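Local coordinates for protein carbohydrate kinase, FGGY (Novosphingobium aromaticivorans, PDB 3H6E) that probably phosphorylates a sugar or related polyol, as other FGGY-family carbohydrate kinases do, with the substrate not established, at residues Ser21-Arg32 / Asn423-Arg431. Numbering follows the deposited sequence.
Sequences SLWDLDGRMLDR and NDVSFGALR
Trp23 packs against Leu430, Phe427 and Asp424 in a mainly apolar contact between the beta hairpin of strands 17-23 and 29-36 and a late loop that leads into helix 430-433. Leu430 lies over one face of the indole. Leu430 CD1 is 4.0 Å from the centroid of the five-membered ring of Trp23, in a CH-pi contact. CD2 of Leu430 also reaches Gly27 CA, 3.5 Å away, at the hairpin turn. CB of Met29, a selenomethionine, sits over the rim of the opposite face. Trp23 NE1 donates to Ser21 OG in the ring plane (3.0 Å, 162°), which fixes how the indole is turned. Phe427 CB meets Trp23 CH2 at 3.8 Å. Asp424 has CG anti to its backbone N (chi1 -178°), which carries the carboxylate to the indole edge. There OD2 accepts from Ser426 N, forming an Asx turn. Asp424 OD1 lies over a face of the Arg32 guanidinium, 3.3 Å from Arg32 NE, in a salt bridge where no N-H points at it. In this actin-like ATPase superfamily protein, 423-431, part of the C-terminal FGGY family sequence, thus packs on the sheet of the N-terminal strands. Strand 9-13, next in that sheet, also meets 423-431: Val10 touches Ala429 and Leu430.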
loop_
_atom_site.group_PDB
_atom_site.type_symbol
_atom_site.label_atom_id
_atom_site.label_comp_id
_atom_site.label_asym_id
_atom_site.label_seq_id
_atom_site.Cartn_x
_atom_site.Cartn_y
_atom_site.Cartn_z
ATOM N N SER A 21 12.871 -5.281 13.126
ATOM C CA SER A 21 12.137 -6.144 14.041
ATOM C C SER A 21 12.715 -7.552 14.156
ATOM O O SER A 21 13.143 -8.145 13.166
ATOM C CB SER A 21 10.669 -6.216 13.620
ATOM O OG SER A 21 10.540 -6.534 12.245
ATOM N N LEU A 22 12.707 -8.083 15.375
ATOM C CA LEU A 22 13.229 -9.417 15.649
ATOM C C LEU A 22 12.107 -10.359 16.065
ATOM O O LEU A 22 11.396 -10.093 17.032
ATOM C CB LEU A 22 14.279 -9.352 16.756
ATOM C CG LEU A 22 14.916 -10.677 17.170
ATOM C CD1 LEU A 22 15.941 -11.137 16.139
ATOM C CD2 LEU A 22 15.554 -10.539 18.540
ATOM N N TRP A 23 11.960 -11.464 15.341
ATOM C CA TRP A 23 10.861 -12.395 15.579
ATOM C C TRP A 23 11.359 -13.805 15.883
ATOM O O TRP A 23 12.507 -14.146 15.594
ATOM C CB TRP A 23 9.931 -12.436 14.363
ATOM C CG TRP A 23 9.364 -11.098 13.993
ATOM C CD1 TRP A 23 10.048 -10.022 13.503
ATOM C CD2 TRP A 23 7.990 -10.698 14.072
ATOM N NE1 TRP A 23 9.187 -8.976 13.284
ATOM C CE2 TRP A 23 7.917 -9.365 13.620
ATOM C CE3 TRP A 23 6.815 -11.336 14.482
ATOM C CZ2 TRP A 23 6.718 -8.659 13.567
ATOM C CZ3 TRP A 23 5.625 -10.633 14.429
ATOM C CH2 TRP A 23 5.586 -9.307 13.976
ATOM N N ASP A 24 10.489 -14.624 16.466
ATOM C CA ASP A 24 10.813 -16.025 16.712
ATOM C C ASP A 24 10.105 -16.937 15.712
ATOM O O ASP A 24 9.193 -16.511 15.003
ATOM C CB ASP A 24 10.490 -16.430 18.158
ATOM C CG ASP A 24 9.012 -16.315 18.490
ATOM O OD1 ASP A 24 8.172 -16.530 17.591
ATOM O OD2 ASP A 24 8.692 -16.018 19.661
ATOM N N LEU A 25 10.525 -18.195 15.670
ATOM C CA LEU A 25 10.046 -19.143 14.671
ATOM C C LEU A 25 8.555 -19.437 14.798
ATOM O O LEU A 25 7.985 -20.150 13.972
ATOM C CB LEU A 25 10.848 -20.440 14.764
ATOM C CG LEU A 25 12.345 -20.232 15.010
ATOM C CD1 LEU A 25 12.963 -21.448 15.687
ATOM C CD2 LEU A 25 13.075 -19.883 13.716
ATOM N N ASP A 26 7.927 -18.889 15.834
ATOM C CA ASP A 26 6.486 -19.037 16.015
ATOM C C ASP A 26 5.738 -17.781 15.580
ATOM O O ASP A 26 4.518 -17.685 15.726
ATOM C CB ASP A 26 6.152 -19.390 17.465
ATOM C CG ASP A 26 6.345 -20.869 17.763
ATOM O OD1 ASP A 26 6.437 -21.663 16.799
ATOM O OD2 ASP A 26 6.397 -21.238 18.958
ATOM N N GLY A 27 6.479 -16.818 15.044
ATOM C CA GLY A 27 5.888 -15.604 14.516
ATOM C C GLY A 27 5.406 -14.643 15.584
ATOM O O GLY A 27 4.340 -14.040 15.455
ATOM N N ARG A 28 6.190 -14.503 16.646
ATOM C CA ARG A 28 5.907 -13.514 17.678
ATOM C C ARG A 28 7.076 -12.548 17.772
ATOM O O ARG A 28 8.235 -12.957 17.724
ATOM C CB ARG A 28 5.657 -14.181 19.031
ATOM C CG ARG A 28 5.276 -13.211 20.150
ATOM C CD ARG A 28 3.833 -12.711 20.019
ATOM N NE ARG A 28 3.373 -12.068 21.251
ATOM C CZ ARG A 28 2.167 -11.530 21.420
ATOM N NH1 ARG A 28 1.281 -11.553 20.431
ATOM N NH2 ARG A 28 1.845 -10.966 22.580
HETATM N N MSE A 29 6.763 -11.266 17.911
HETATM C CA MSE A 29 7.774 -10.220 17.877
HETATM C C MSE A 29 8.523 -10.113 19.197
HETATM O O MSE A 29 7.918 -9.905 20.248
HETATM C CB MSE A 29 7.120 -8.881 17.552
HETATM C CG MSE A 29 8.088 -7.796 17.144
HETATM SE SE MSE A 29 7.126 -6.146 16.781
HETATM C CE MSE A 29 8.192 -5.499 15.300
ATOM N N LEU A 30 9.844 -10.242 19.134
ATOM C CA LEU A 30 10.679 -10.201 20.328
ATOM C C LEU A 30 11.171 -8.788 20.622
ATOM O O LEU A 30 11.420 -8.437 21.775
ATOM C CB LEU A 30 11.873 -11.139 20.168
ATOM C CG LEU A 30 11.535 -12.549 19.683
ATOM C CD1 LEU A 30 12.802 -13.377 19.482
ATOM C CD2 LEU A 30 10.581 -13.235 20.647
ATOM N N ASP A 31 11.313 -7.986 19.573
ATOM C CA ASP A 31 11.828 -6.631 19.720
ATOM C C ASP A 31 11.562 -5.807 18.465
ATOM O O ASP A 31 11.384 -6.350 17.374
ATOM C CB ASP A 31 13.331 -6.661 20.014
ATOM C CG ASP A 31 13.849 -5.337 20.542
ATOM O OD1 ASP A 31 13.212 -4.780 21.459
ATOM O OD2 ASP A 31 14.893 -4.859 20.050
ATOM N N ARG A 32 11.539 -4.490 18.631
ATOM C CA ARG A 32 11.316 -3.581 17.519
ATOM C C ARG A 32 12.062 -2.274 17.751
ATOM O O ARG A 32 12.051 -1.727 18.853
ATOM C CB ARG A 32 9.821 -3.318 17.337
ATOM C CG ARG A 32 9.476 -2.273 16.284
ATOM C CD ARG A 32 8.015 -2.390 15.873
ATOM N NE ARG A 32 7.449 -1.118 15.444
ATOM C CZ ARG A 32 6.777 -0.303 16.251
ATOM N NH1 ARG A 32 6.593 -0.634 17.522
ATOM N NH2 ARG A 32 6.289 0.842 15.791
ATOM N N ASN A 423 -1.643 -6.306 14.886
ATOM C CA ASN A 423 -0.501 -6.995 14.301
ATOM C C ASN A 423 0.509 -5.970 13.826
ATOM O O ASN A 423 0.156 -5.042 13.100
ATOM C CB ASN A 423 -0.942 -7.866 13.128
ATOM C CG ASN A 423 -1.543 -9.174 13.573
ATOM O OD1 ASN A 423 -0.898 -9.953 14.269
ATOM N ND2 ASN A 423 -2.783 -9.429 13.171
ATOM N N ASP A 424 1.764 -6.120 14.236
ATOM C CA ASP A 424 2.787 -5.187 13.793
ATOM C C ASP A 424 2.827 -5.162 12.273
ATOM O O ASP A 424 2.717 -6.200 11.618
ATOM C CB ASP A 424 4.163 -5.545 14.348
ATOM C CG ASP A 424 5.231 -4.545 13.933
ATOM O OD1 ASP A 424 5.297 -3.454 14.544
ATOM O OD2 ASP A 424 6.000 -4.854 12.995
ATOM N N VAL A 425 2.988 -3.969 11.719
ATOM C CA VAL A 425 2.925 -3.769 10.278
ATOM C C VAL A 425 3.879 -4.688 9.505
ATOM O O VAL A 425 3.666 -4.955 8.320
ATOM C CB VAL A 425 3.210 -2.295 9.916
ATOM C CG1 VAL A 425 4.709 -2.026 9.905
ATOM C CG2 VAL A 425 2.587 -1.944 8.577
ATOM N N SER A 426 4.913 -5.185 10.181
ATOM C CA SER A 426 5.967 -5.958 9.518
ATOM C C SER A 426 5.759 -7.478 9.527
ATOM O O SER A 426 6.575 -8.221 8.974
ATOM C CB SER A 426 7.340 -5.625 10.124
ATOM O OG SER A 426 7.716 -4.279 9.872
ATOM N N PHE A 427 4.677 -7.945 10.142
ATOM C CA PHE A 427 4.468 -9.386 10.272
ATOM C C PHE A 427 4.472 -10.113 8.932
ATOM O O PHE A 427 5.124 -11.148 8.783
ATOM C CB PHE A 427 3.173 -9.710 11.018
ATOM C CG PHE A 427 2.763 -11.154 10.897
ATOM C CD1 PHE A 427 3.501 -12.149 11.518
ATOM C CD2 PHE A 427 1.659 -11.517 10.143
ATOM C CE1 PHE A 427 3.141 -13.476 11.401
ATOM C CE2 PHE A 427 1.291 -12.844 10.023
ATOM C CZ PHE A 427 2.033 -13.826 10.655
ATOM N N GLY A 428 3.734 -9.571 7.968
ATOM C CA GLY A 428 3.543 -10.219 6.684
ATOM C C GLY A 428 4.747 -10.967 6.152
ATOM O O GLY A 428 4.628 -12.102 5.700
ATOM N N ALA A 429 5.911 -10.331 6.206
ATOM C CA ALA A 429 7.132 -10.899 5.642
ATOM C C ALA A 429 7.473 -12.290 6.183
ATOM O O ALA A 429 8.018 -13.122 5.464
ATOM C CB ALA A 429 8.297 -9.948 5.847
ATOM N N LEU A 430 7.165 -12.541 7.451
ATOM C CA LEU A 430 7.403 -13.857 8.039
ATOM C C LEU A 430 6.791 -14.965 7.191
ATOM O O LEU A 430 7.375 -16.039 7.035
ATOM C CB LEU A 430 6.833 -13.922 9.455
ATOM C CG LEU A 430 7.752 -13.515 10.608
ATOM C CD1 LEU A 430 8.402 -12.164 10.365
ATOM C CD2 LEU A 430 6.977 -13.517 11.915
ATOM N N ARG A 431 5.613 -14.696 6.637
ATOM C CA ARG A 431 4.894 -15.683 5.841
ATOM C C ARG A 431 5.622 -16.008 4.540
ATOM O O ARG A 431 5.224 -16.904 3.794
ATOM C CB ARG A 431 3.471 -15.202 5.560
ATOM C CG ARG A 431 2.656 -14.949 6.818
ATOM C CD ARG A 431 1.191 -15.274 6.594
ATOM N NE ARG A 431 1.035 -16.538 5.882
ATOM C CZ ARG A 431 0.777 -16.633 4.581
ATOM N NH1 ARG A 431 0.639 -15.535 3.849
ATOM N NH2 ARG A 431 0.655 -17.822 4.008
#